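Side-chain contacts in berberine bridge enzyme-like 28 (Arabidopsis thaliana, PDB 5D79), which is a secreted flavoprotein oxidoreductase of the berberine bridge enzyme-like family that binds FAD and takes part in adaptation to salt stress: residues Ser234-Ile239 with Val508-Arg513; Arg268-Trp273 with Thr288-Ser293; Asn502-Leu507 with Ser525-Asn530. One frame throughout, in Å; residues are numbered along the deposited sequence.

Interaction 1: residues Ser234-Ile239 with Val508-Arg513. With FAD (flavin-adenine dinucleotide), chain E.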
loop_
_atom_site.group_PDB
_atom_site.type_symbol
_atom_site.label_atom_id
_atom_site.label_comp_id
_atom_site.label_asym_id
_atom_site.label_seq_id
_atom_site.Cartn_x
_atom_site.Cartn_y
_atom_site.Cartn_z
ATOM N N SER A 234 -12.084 -2.308 -2.235
ATOM C CA SER A 234 -12.746 -2.917 -3.390
ATOM C C SER A 234 -13.890 -3.863 -2.994
ATOM O O SER A 234 -14.705 -4.254 -3.836
ATOM C CB SER A 234 -11.726 -3.660 -4.257
ATOM O OG SER A 234 -11.124 -4.723 -3.548
ATOM N N SER A 235 -13.956 -4.218 -1.713
ATOM C CA SER A 235 -15.005 -5.109 -1.203
ATOM C C SER A 235 -16.255 -4.374 -0.685
ATOM O O SER A 235 -17.267 -5.014 -0.399
ATOM C CB SER A 235 -14.450 -6.002 -0.072
ATOM O OG SER A 235 -13.476 -6.927 -0.538
ATOM N N PHE A 236 -16.199 -3.047 -0.558
ATOM C CA PHE A 236 -17.214 -2.344 0.236
ATOM C C PHE A 236 -17.912 -1.150 -0.430
ATOM O O PHE A 236 -18.947 -0.691 0.066
ATOM C CB PHE A 236 -16.592 -1.890 1.571
ATOM C CG PHE A 236 -16.210 -3.034 2.464
ATOM C CD1 PHE A 236 -17.173 -3.697 3.214
ATOM C CD2 PHE A 236 -14.902 -3.477 2.529
ATOM C CE1 PHE A 236 -16.839 -4.767 4.017
ATOM C CE2 PHE A 236 -14.563 -4.545 3.334
ATOM C CZ PHE A 236 -15.538 -5.189 4.080
ATOM N N GLY A 237 -17.370 -0.652 -1.541
ATOM C CA GLY A 237 -17.980 0.466 -2.241
ATOM C C GLY A 237 -17.006 1.299 -3.050
ATOM O O GLY A 237 -15.900 0.854 -3.352
ATOM N N VAL A 238 -17.426 2.505 -3.426
ATOM C CA VAL A 238 -16.504 3.474 -4.004
ATOM C C VAL A 238 -16.288 4.616 -3.032
ATOM O O VAL A 238 -17.155 5.472 -2.864
ATOM C CB VAL A 238 -16.995 4.055 -5.339
ATOM C CG1 VAL A 238 -15.908 4.954 -5.937
ATOM C CG2 VAL A 238 -17.354 2.942 -6.306
ATOM N N ILE A 239 -15.117 4.624 -2.402
ATOM C CA ILE A 239 -14.776 5.658 -1.442
ATOM C C ILE A 239 -14.424 6.938 -2.199
ATOM O O ILE A 239 -13.541 6.938 -3.062
ATOM C CB ILE A 239 -13.604 5.224 -0.527
ATOM C CG1 ILE A 239 -13.856 3.812 0.002
ATOM C CG2 ILE A 239 -13.448 6.193 0.633
ATOM C CD1 ILE A 239 -12.641 3.130 0.541
ATOM N N VAL A 508 -16.764 -9.784 7.041
ATOM C CA VAL A 508 -17.790 -10.560 6.336
ATOM C C VAL A 508 -19.194 -10.167 6.792
ATOM O O VAL A 508 -20.113 -10.064 5.975
ATOM C CB VAL A 508 -17.574 -12.084 6.536
ATOM C CG1 VAL A 508 -18.869 -12.858 6.365
ATOM C CG2 VAL A 508 -16.524 -12.599 5.566
ATOM N N ARG A 509 -19.355 -9.927 8.090
ATOM C CA ARG A 509 -20.630 -9.441 8.603
ATOM C C ARG A 509 -20.931 -8.059 8.016
ATOM O O ARG A 509 -22.019 -7.824 7.476
ATOM C CB ARG A 509 -20.629 -9.388 10.135
ATOM C CG ARG A 509 -20.392 -10.734 10.828
ATOM C CD ARG A 509 -21.264 -11.856 10.276
ATOM N NE ARG A 509 -21.298 -13.021 11.169
ATOM C CZ ARG A 509 -20.473 -14.061 11.090
ATOM N NH1 ARG A 509 -19.532 -14.100 10.153
ATOM N NH2 ARG A 509 -20.588 -15.064 11.949
ATOM N N VAL A 510 -19.962 -7.154 8.104
ATOM C CA VAL A 510 -20.139 -5.812 7.554
ATOM C C VAL A 510 -20.422 -5.910 6.053
ATOM O O VAL A 510 -21.357 -5.284 5.550
ATOM C CB VAL A 510 -18.908 -4.906 7.818
ATOM C CG1 VAL A 510 -19.100 -3.552 7.165
ATOM C CG2 VAL A 510 -18.675 -4.736 9.310
ATOM N N LYS A 511 -19.643 -6.735 5.356
ATOM C CA LYS A 511 -19.839 -6.970 3.924
ATOM C C LYS A 511 -21.265 -7.423 3.600
ATOM O O LYS A 511 -21.860 -6.988 2.614
ATOM C CB LYS A 511 -18.834 -8.009 3.420
ATOM C CG LYS A 511 -19.104 -8.556 2.030
ATOM C CD LYS A 511 -18.911 -7.523 0.933
ATOM C CE LYS A 511 -18.986 -8.200 -0.435
ATOM N NZ LYS A 511 -18.970 -7.278 -1.605
ATOM N N THR A 512 -21.819 -8.283 4.442
ATOM C CA THR A 512 -23.143 -8.825 4.184
ATOM C C THR A 512 -24.231 -7.770 4.372
ATOM O O THR A 512 -25.223 -7.764 3.647
ATOM C CB THR A 512 -23.413 -10.050 5.071
ATOM O OG1 THR A 512 -22.395 -11.027 4.816
ATOM C CG2 THR A 512 -24.785 -10.670 4.762
ATOM N N ARG A 513 -24.040 -6.848 5.304
ATOM C CA ARG A 513 -25.039 -5.797 5.496
ATOM C C ARG A 513 -24.961 -4.748 4.397
ATOM O O ARG A 513 -25.964 -4.441 3.760
ATOM C CB ARG A 513 -24.882 -5.118 6.862
ATOM C CG ARG A 513 -25.965 -4.090 7.168
ATOM C CD ARG A 513 -25.745 -3.416 8.515
ATOM N NE ARG A 513 -24.557 -2.563 8.535
ATOM C CZ ARG A 513 -24.572 -1.254 8.292
ATOM N NH1 ARG A 513 -25.727 -0.644 8.007
ATOM N NH2 ARG A 513 -23.434 -0.554 8.330
HETATM P PA FAD E . -5.036 1.111 -7.010
HETATM O O1A FAD E . -4.600 0.024 -7.960
HETATM O O2A FAD E . -5.665 2.290 -7.716
HETATM O O5B FAD E . -6.019 0.488 -5.890
HETATM C C5B FAD E . -5.701 -0.726 -5.224
HETATM C C4B FAD E . -6.940 -1.432 -4.656
HETATM O O4B FAD E . -7.732 -0.491 -3.952
HETATM C C3B FAD E . -7.802 -2.018 -5.764
HETATM O O3B FAD E . -8.392 -3.237 -5.362
HETATM C C2B FAD E . -8.853 -0.945 -5.981
HETATM O O2B FAD E . -10.071 -1.469 -6.480
HETATM C C1B FAD E . -8.979 -0.306 -4.601
HETATM N N9A FAD E . -9.348 1.126 -4.619
HETATM C C8A FAD E . -8.624 2.201 -5.084
HETATM N N7A FAD E . -9.351 3.329 -4.878
HETATM C C5A FAD E . -10.524 2.995 -4.289
HETATM C C6A FAD E . -11.628 3.732 -3.863
HETATM N N6A FAD E . -11.572 5.056 -3.778
HETATM N N1A FAD E . -12.701 3.083 -3.282
HETATM C C2A FAD E . -12.676 1.716 -3.117
HETATM N N3A FAD E . -11.581 0.991 -3.546
HETATM C C4A FAD E . -10.525 1.614 -4.120
HETATM N N1 FAD E . 2.098 0.264 0.733
HETATM C C2 FAD E . 2.514 0.531 2.026
HETATM O O2 FAD E . 1.688 0.650 2.939
HETATM N N3 FAD E . 3.870 0.685 2.287
HETATM C C4 FAD E . 4.814 0.572 1.280
HETATM O O4 FAD E . 5.994 0.828 1.527
HETATM C C4X FAD E . 4.389 0.325 -0.026
HETATM N N5 FAD E . 5.285 0.338 -1.084
HETATM C C5X FAD E . 4.806 0.399 -2.384
HETATM C C6 FAD E . 5.655 0.663 -3.456
HETATM C C7 FAD E . 5.159 0.714 -4.761
HETATM C C7M FAD E . 6.085 0.987 -5.908
HETATM C C8 FAD E . 3.792 0.546 -4.996
HETATM C C8M FAD E . 3.236 0.571 -6.389
HETATM C C9 FAD E . 2.945 0.279 -3.927
HETATM C C9A FAD E . 3.453 0.155 -2.630
HETATM N N10 FAD E . 2.618 -0.146 -1.564
HETATM C C10 FAD E . 3.019 0.202 -0.290
HETATM C "C1'" FAD E . 1.274 -0.762 -1.801
HETATM C "C2'" FAD E . 0.160 0.255 -1.972
HETATM O "O2'" FAD E . -0.038 0.932 -0.751
HETATM C "C3'" FAD E . -1.091 -0.502 -2.400
HETATM O "O3'" FAD E . -0.864 -1.049 -3.681
HETATM C "C4'" FAD E . -2.297 0.400 -2.505
HETATM O "O4'" FAD E . -3.470 -0.360 -2.374
HETATM C "C5'" FAD E . -2.336 1.023 -3.882
HETATM O "O5'" FAD E . -3.240 2.105 -3.862
HETATM P P FAD E . -3.514 2.862 -5.248
HETATM O O1P FAD E . -4.701 3.777 -5.105
HETATM O O2P FAD E . -2.291 3.620 -5.701
HETATM O O3P FAD E . -3.720 1.579 -6.205
#

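Interaction 2: residues Arg268-Trp273 with Thr288-Ser293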
loop_
_atom_site.group_PDB
_atom_site.type_symbol
_atom_site.label_atom_id
_atom_site.label_comp_id
_atom_site.label_asym_id
_atom_site.label_seq_id
_atom_site.Cartn_x
_atom_site.Cartn_y
_atom_site.Cartn_z
ATOM N N ARG A 268 25.716 -9.651 11.718
ATOM C CA ARG A 268 25.870 -9.388 13.148
ATOM C C ARG A 268 24.933 -8.277 13.641
ATOM O O ARG A 268 24.275 -8.400 14.680
ATOM C CB ARG A 268 27.326 -9.019 13.419
ATOM C CG ARG A 268 27.697 -8.803 14.867
ATOM C CD ARG A 268 29.155 -8.342 14.968
ATOM N NE ARG A 268 29.386 -7.140 14.170
ATOM C CZ ARG A 268 29.117 -5.911 14.592
ATOM N NH1 ARG A 268 28.619 -5.715 15.806
ATOM N NH2 ARG A 268 29.345 -4.874 13.802
ATOM N N ILE A 269 24.885 -7.204 12.860
ATOM C CA ILE A 269 24.108 -6.004 13.152
ATOM C C ILE A 269 22.606 -6.232 12.943
ATOM O O ILE A 269 21.768 -5.729 13.698
ATOM C CB ILE A 269 24.604 -4.833 12.267
ATOM C CG1 ILE A 269 26.003 -4.398 12.714
ATOM C CG2 ILE A 269 23.629 -3.670 12.278
ATOM C CD1 ILE A 269 26.695 -3.526 11.728
ATOM N N ILE A 270 22.270 -7.000 11.915
ATOM C CA ILE A 270 20.878 -7.345 11.650
ATOM C C ILE A 270 20.297 -8.194 12.798
ATOM O O ILE A 270 19.163 -7.970 13.232
ATOM C CB ILE A 270 20.743 -8.082 10.290
ATOM C CG1 ILE A 270 21.045 -7.110 9.124
ATOM C CG2 ILE A 270 19.356 -8.687 10.153
ATOM C CD1 ILE A 270 21.502 -7.763 7.802
ATOM N N LYS A 271 21.084 -9.146 13.298
ATOM C CA LYS A 271 20.695 -9.947 14.464
ATOM C C LYS A 271 20.335 -9.076 15.659
ATOM O O LYS A 271 19.340 -9.323 16.330
ATOM C CB LYS A 271 21.813 -10.913 14.861
ATOM C CG LYS A 271 21.944 -12.120 13.965
ATOM C CD LYS A 271 22.829 -13.170 14.616
ATOM C CE LYS A 271 22.192 -13.713 15.887
ATOM N NZ LYS A 271 23.187 -14.398 16.762
ATOM N N LYS A 272 21.148 -8.055 15.915
ATOM C CA LYS A 272 20.895 -7.109 16.997
ATOM C C LYS A 272 19.687 -6.211 16.707
ATOM O O LYS A 272 18.905 -5.919 17.613
ATOM C CB LYS A 272 22.144 -6.259 17.250
ATOM C CG LYS A 272 21.911 -5.018 18.095
ATOM C CD LYS A 272 21.490 -5.368 19.519
ATOM C CE LYS A 272 21.269 -4.117 20.370
ATOM N NZ LYS A 272 22.547 -3.435 20.711
ATOM N N TRP A 273 19.536 -5.772 15.456
ATOM C CA TRP A 273 18.381 -4.961 15.055
ATOM C C TRP A 273 17.079 -5.682 15.403
ATOM O O TRP A 273 16.115 -5.069 15.834
ATOM C CB TRP A 273 18.441 -4.642 13.555
ATOM C CG TRP A 273 17.239 -3.882 12.973
ATOM C CD1 TRP A 273 17.106 -2.528 12.849
ATOM C CD2 TRP A 273 16.035 -4.451 12.409
ATOM N NE1 TRP A 273 15.895 -2.218 12.258
ATOM C CE2 TRP A 273 15.221 -3.379 11.986
ATOM C CE3 TRP A 273 15.560 -5.764 12.248
ATOM C CZ2 TRP A 273 13.963 -3.575 11.410
ATOM C CZ3 TRP A 273 14.310 -5.954 11.671
ATOM C CH2 TRP A 273 13.528 -4.868 11.259
ATOM N N THR A 288 15.728 -1.809 7.766
ATOM C CA THR A 288 16.845 -2.522 7.182
ATOM C C THR A 288 16.445 -2.999 5.792
ATOM O O THR A 288 15.431 -3.680 5.620
ATOM C CB THR A 288 17.273 -3.731 8.057
ATOM O OG1 THR A 288 17.743 -3.273 9.339
ATOM C CG2 THR A 288 18.368 -4.541 7.379
ATOM N N THR A 289 17.223 -2.623 4.791
ATOM C CA THR A 289 16.968 -3.106 3.448
ATOM C C THR A 289 18.169 -3.871 2.924
ATOM O O THR A 289 19.290 -3.368 2.896
ATOM C CB THR A 289 16.650 -1.965 2.480
ATOM O OG1 THR A 289 15.659 -1.110 3.063
ATOM C CG2 THR A 289 16.152 -2.527 1.137
ATOM N N LEU A 290 17.926 -5.098 2.514
ATOM C CA LEU A 290 18.934 -5.875 1.840
ATOM C C LEU A 290 18.716 -5.768 0.336
ATOM O O LEU A 290 17.616 -6.022 -0.157
ATOM C CB LEU A 290 18.870 -7.318 2.302
ATOM C CG LEU A 290 18.956 -7.497 3.806
ATOM C CD1 LEU A 290 19.028 -8.982 4.112
ATOM C CD2 LEU A 290 20.170 -6.795 4.324
ATOM N N GLU A 291 19.758 -5.377 -0.390
ATOM C CA GLU A 291 19.637 -5.099 -1.818
ATOM C C GLU A 291 21.014 -4.912 -2.437
ATOM O O GLU A 291 22.014 -4.928 -1.729
ATOM C CB GLU A 291 18.799 -3.845 -2.049
ATOM C CG GLU A 291 19.475 -2.628 -1.488
ATOM C CD GLU A 291 18.707 -1.374 -1.727
ATOM O OE1 GLU A 291 17.601 -1.457 -2.290
ATOM O OE2 GLU A 291 19.216 -0.304 -1.351
ATOM N N ARG A 292 21.058 -4.727 -3.754
ATOM C CA ARG A 292 22.303 -4.401 -4.446
ATOM C C ARG A 292 22.727 -2.962 -4.214
ATOM O O ARG A 292 21.892 -2.076 -4.027
ATOM C CB ARG A 292 22.176 -4.621 -5.954
ATOM C CG ARG A 292 22.059 -6.051 -6.394
ATOM C CD ARG A 292 23.353 -6.836 -6.236
ATOM N NE ARG A 292 23.082 -8.249 -6.472
ATOM C CZ ARG A 292 23.222 -8.847 -7.651
ATOM N NH1 ARG A 292 23.669 -8.156 -8.695
ATOM N NH2 ARG A 292 22.933 -10.137 -7.780
ATOM N N SER A 293 24.036 -2.739 -4.247
ATOM C CA SER A 293 24.592 -1.393 -4.240
ATOM C C SER A 293 24.993 -0.981 -5.656
ATOM O O SER A 293 25.003 -1.810 -6.568
ATOM C CB SER A 293 25.795 -1.312 -3.298
ATOM O OG SER A 293 26.836 -2.170 -3.725
#

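Interaction 3: residues Asn502-Leu507 with Ser525-Asn530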
loop_
_atom_site.group_PDB
_atom_site.type_symbol
_atom_site.label_atom_id
_atom_site.label_comp_id
_atom_site.label_asym_id
_atom_site.label_seq_id
_atom_site.Cartn_x
_atom_site.Cartn_y
_atom_site.Cartn_z
ATOM N N ASN A 502 -8.143 -12.440 12.902
ATOM C CA ASN A 502 -9.407 -12.544 13.642
ATOM C C ASN A 502 -10.443 -11.502 13.229
ATOM O O ASN A 502 -11.601 -11.566 13.640
ATOM C CB ASN A 502 -9.147 -12.446 15.144
ATOM C CG ASN A 502 -8.210 -13.528 15.633
ATOM O OD1 ASN A 502 -8.372 -14.692 15.291
ATOM N ND2 ASN A 502 -7.205 -13.144 16.410
ATOM N N ASN A 503 -10.023 -10.547 12.405
ATOM C CA ASN A 503 -10.914 -9.505 11.915
ATOM C C ASN A 503 -11.737 -9.945 10.714
ATOM O O ASN A 503 -12.629 -9.218 10.274
ATOM C CB ASN A 503 -10.116 -8.257 11.537
ATOM C CG ASN A 503 -9.654 -7.461 12.742
ATOM O OD1 ASN A 503 -10.277 -7.498 13.816
ATOM N ND2 ASN A 503 -8.573 -6.707 12.564
ATOM N N PHE A 504 -11.432 -11.117 10.167
ATOM C CA PHE A 504 -12.098 -11.569 8.947
ATOM C C PHE A 504 -13.619 -11.749 9.109
ATOM O O PHE A 504 -14.381 -11.357 8.227
ATOM C CB PHE A 504 -11.477 -12.875 8.450
ATOM C CG PHE A 504 -12.174 -13.458 7.241
ATOM C CD1 PHE A 504 -12.050 -12.852 5.990
ATOM C CD2 PHE A 504 -12.946 -14.612 7.353
ATOM C CE1 PHE A 504 -12.684 -13.386 4.877
ATOM C CE2 PHE A 504 -13.582 -15.150 6.250
ATOM C CZ PHE A 504 -13.453 -14.535 5.005
ATOM N N GLU A 505 -14.054 -12.318 10.234
ATOM C CA GLU A 505 -15.478 -12.582 10.439
ATOM C C GLU A 505 -16.284 -11.292 10.487
ATOM O O GLU A 505 -17.331 -11.201 9.851
ATOM C CB GLU A 505 -15.707 -13.401 11.707
ATOM C CG GLU A 505 -15.206 -14.836 11.587
ATOM C CD GLU A 505 -15.843 -15.635 10.433
ATOM O OE1 GLU A 505 -17.026 -15.396 10.083
ATOM O OE2 GLU A 505 -15.140 -16.513 9.882
ATOM N N ARG A 506 -15.791 -10.286 11.209
ATOM C CA ARG A 506 -16.482 -8.994 11.248
ATOM C C ARG A 506 -16.617 -8.366 9.855
ATOM O O ARG A 506 -17.702 -7.915 9.477
ATOM C CB ARG A 506 -15.779 -8.010 12.185
ATOM C CG ARG A 506 -16.530 -6.689 12.275
ATOM C CD ARG A 506 -15.949 -5.694 13.267
ATOM N NE ARG A 506 -16.794 -4.502 13.324
ATOM C CZ ARG A 506 -16.496 -3.386 13.980
ATOM N NH1 ARG A 506 -15.365 -3.289 14.655
ATOM N NH2 ARG A 506 -17.339 -2.365 13.954
ATOM N N LEU A 507 -15.517 -8.343 9.100
ATOM C CA LEU A 507 -15.512 -7.817 7.739
ATOM C C LEU A 507 -16.615 -8.464 6.893
ATOM O O LEU A 507 -17.312 -7.778 6.138
ATOM C CB LEU A 507 -14.143 -8.038 7.088
ATOM C CG LEU A 507 -13.034 -7.096 7.540
ATOM C CD1 LEU A 507 -11.674 -7.696 7.253
ATOM C CD2 LEU A 507 -13.195 -5.742 6.860
ATOM N N SER A 525 -11.867 -10.595 -2.946
ATOM C CA SER A 525 -12.733 -9.762 -2.113
ATOM C C SER A 525 -13.348 -10.541 -0.934
ATOM O O SER A 525 -13.412 -11.779 -0.943
ATOM C CB SER A 525 -13.838 -9.122 -2.969
ATOM O OG SER A 525 -14.641 -10.106 -3.592
ATOM N N ILE A 526 -13.772 -9.794 0.084
ATOM C CA ILE A 526 -14.416 -10.359 1.261
ATOM C C ILE A 526 -15.742 -10.976 0.845
ATOM O O ILE A 526 -16.531 -10.320 0.157
ATOM C CB ILE A 526 -14.649 -9.274 2.342
ATOM C CG1 ILE A 526 -13.322 -8.636 2.784
ATOM C CG2 ILE A 526 -15.424 -9.829 3.532
ATOM C CD1 ILE A 526 -12.369 -9.582 3.488
ATOM N N PRO A 527 -15.994 -12.243 1.244
ATOM C CA PRO A 527 -17.228 -12.930 0.847
ATOM C C PRO A 527 -18.432 -12.609 1.735
ATOM O O PRO A 527 -18.301 -12.140 2.871
ATOM C CB PRO A 527 -16.850 -14.403 0.982
ATOM C CG PRO A 527 -15.926 -14.408 2.156
ATOM C CD PRO A 527 -15.103 -13.140 2.003
ATOM N N LEU A 528 -19.615 -12.867 1.197
ATOM C CA LEU A 528 -20.824 -12.811 1.991
ATOM C C LEU A 528 -20.880 -14.004 2.938
ATOM O O LEU A 528 -20.306 -15.060 2.671
ATOM C CB LEU A 528 -22.063 -12.796 1.096
ATOM C CG LEU A 528 -22.381 -11.617 0.183
ATOM C CD1 LEU A 528 -23.460 -12.054 -0.787
ATOM C CD2 LEU A 528 -22.847 -10.412 0.964
ATOM N N VAL A 529 -21.603 -13.829 4.034
ATOM C CA VAL A 529 -21.776 -14.861 5.045
ATOM C C VAL A 529 -22.636 -16.042 4.547
ATOM O O VAL A 529 -23.393 -15.918 3.576
ATOM C CB VAL A 529 -22.404 -14.244 6.321
ATOM C CG1 VAL A 529 -23.913 -14.214 6.210
ATOM C CG2 VAL A 529 -21.950 -14.981 7.577
ATOM N N ASN A 530 -22.493 -17.191 5.209
ATOM C CA ASN A 530 -23.293 -18.379 4.903
ATOM C C ASN A 530 -24.658 -18.331 5.593
ATOM O O ASN A 530 -25.699 -18.228 4.940
ATOM C CB ASN A 530 -22.549 -19.660 5.320
ATOM C CG ASN A 530 -21.610 -20.197 4.230
ATOM O OD1 ASN A 530 -21.555 -19.673 3.115
ATOM N ND2 ASN A 530 -20.865 -21.253 4.565
#

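Interaction 1: residues Ser234-Ile239 with Val508-Arg513
Lys511 on helix 504-514 reaches out to the short 3-10 turn ahead of strand 238-248 and donates a hydrogen bond from NZ to Ser235 O, 3.1 Å away. The ammonium group lies 28° out of the carbonyl plane and meets the C=O at 138°. Its chain leaves with CG anti to the backbone N (chi1 168°), bends once at chi2 and then runs extended, which carries CD alongside the same oxygen, 3.3 Å from Ser235 O. NZ also forms salt bridges with Asp515 and Asp518 and a hydrogen bond to the carbonyl of Phe520, so the bond to Ser235 is one of several that hold the buried ammonium.

Van der Waals contact centres on Phe236. Its ring turns one edge to the helix, and CE1 comes 3.7 Å from Lys511 N, near the ring plane, and 3.9 Å from Lys511 CB. The apolar partner is Val510 CG1, the methyl branch anti to the backbone N, which meets Phe236 CE1 obliquely at 4.1 Å; helix 222-227 adds Ala227 to the surroundings of both side chains.

The cofactor is held on the strand side by backbone atoms. Ile239 N donates to N1A of the adenine at 3.0 Å, while N6A of FAD donates to Ile239 O at 2.8 Å. Gly237 O lies 3.3 Å from C2A of FAD.

Two carboxylates beside the ammonium probably stabilise its positive charge, and its grip on Ser235 O ties the C-terminal helix to a turn whose following residues read the hydrogen-bonding edge of the adenine.

Interaction 2: residues Arg268-Trp273 with Thr288-Ser293
Trp273 of helix 263-276 lays its indole against Thr288 of strand 284-292. From CB the chain leaves with CG anti to the backbone N (chi1 176°), and the ring stands across that bond (chi2 92°), which sets one face against the strand. Thr288 OG1 sits 3.5 Å above the indole plane, over the five-membered ring and so off the centre of the bicycle: CG of Trp273 lies 3.7 Å from it and CD1 3.6 Å. NE1 is also close to the hydroxyl, but its hydrogen bond goes to the carbonyl of Ile286, two residues earlier on the same strand. That bond helps to fix the rotation of the indole, with Tyr425 meeting it edge-to-face. OG1 of Thr288 has no hydrogen-bonding partner in the model and is buried by the indole.

One turn earlier on the helix, Ile270 continues the contact. Its CG1 lies 4.1 Å from Thr288 CG2, and CD1 reaches on to Leu290 CD2 at 3.8 Å, where the two side chains cross obliquely.

Thr288 and Leu290, alternate residues of the strand, therefore present the same side of the sheet to the helix. The local axes of helix 268-273 and strand 288-292 come within 10.9 Å, their N-to-C directions 145° apart, in alpha+beta layering, with helix 263-276 lying on one face of the seven-stranded antiparallel sheet.

Interaction 3: residues Asn502-Leu507 with Ser525-Asn530
Pro527 and Ile526 together form the bump that the chain's C-terminal tail presses against helix 504-514, and Phe504 with Leu507, one turn apart, make the surface that receives it. The ring of Phe504 is carried outward by a CG anti to the backbone N (chi1 176°) and reaches Pro527 with its far end: CZ lies 3.7 Å from Pro527 CD and 3.8 Å from Pro527 CG. The proline ring meets it obliquely, coming from the opposite direction. Ile526 CD1 touches the same aromatic ring further back, 4.1 Å from Phe504 CE1, as the two side chains slide past each other.

The other branch of Ile526 turns to the helix backbone. CG2 rests 3.8 Å from Leu507 O, and its distance to Leu507 CB is 4.2 Å. The isoleucine therefore wedges between the aromatic ring and the next turn, with one methyl for each. An alanine in place of Phe504 is likely to open a gap beside Pro527 and Ile526 CD1 and leave the tail less firmly placed on the helix. All four side chains are buried, and the side-chain contacts between the segments are apolar, with Ile526 CG2 also lying against the Leu507 carbonyl.

Phe500 of helix 488-500 touches both Leu507 and Ile526, closing the group from another side, while Lys493 of the same helix lies against Phe504. Beyond Leu507 stand Trp226 and Ala227 of helix 222-227, so the start of helix 504-514 is packed among two other helices and the irregular tail that returns along it.

How the interactions relate
Interactions 1 and 3 form one neighbourhood: their centres are 9 Å apart and both use helix 504-514, interaction 3 its early part and interaction 1 residues further along. Their segments alternate along the chain. They also touch directly, through probable hydrogen bonds from Ile526 N to Ser235 OG and from Val529 N to Thr512 OG1; the first of these and the packing of the helix on Phe236 fasten helix and tail to the FAD-binding part. Interaction 2 lies some 40 Å from interaction 1 between centres, across the middle of the chain, on the seven-stranded sheet. Its residues fall between the two segments of interaction 1, so the polypeptide leaves the adenine side, builds that sheet and returns.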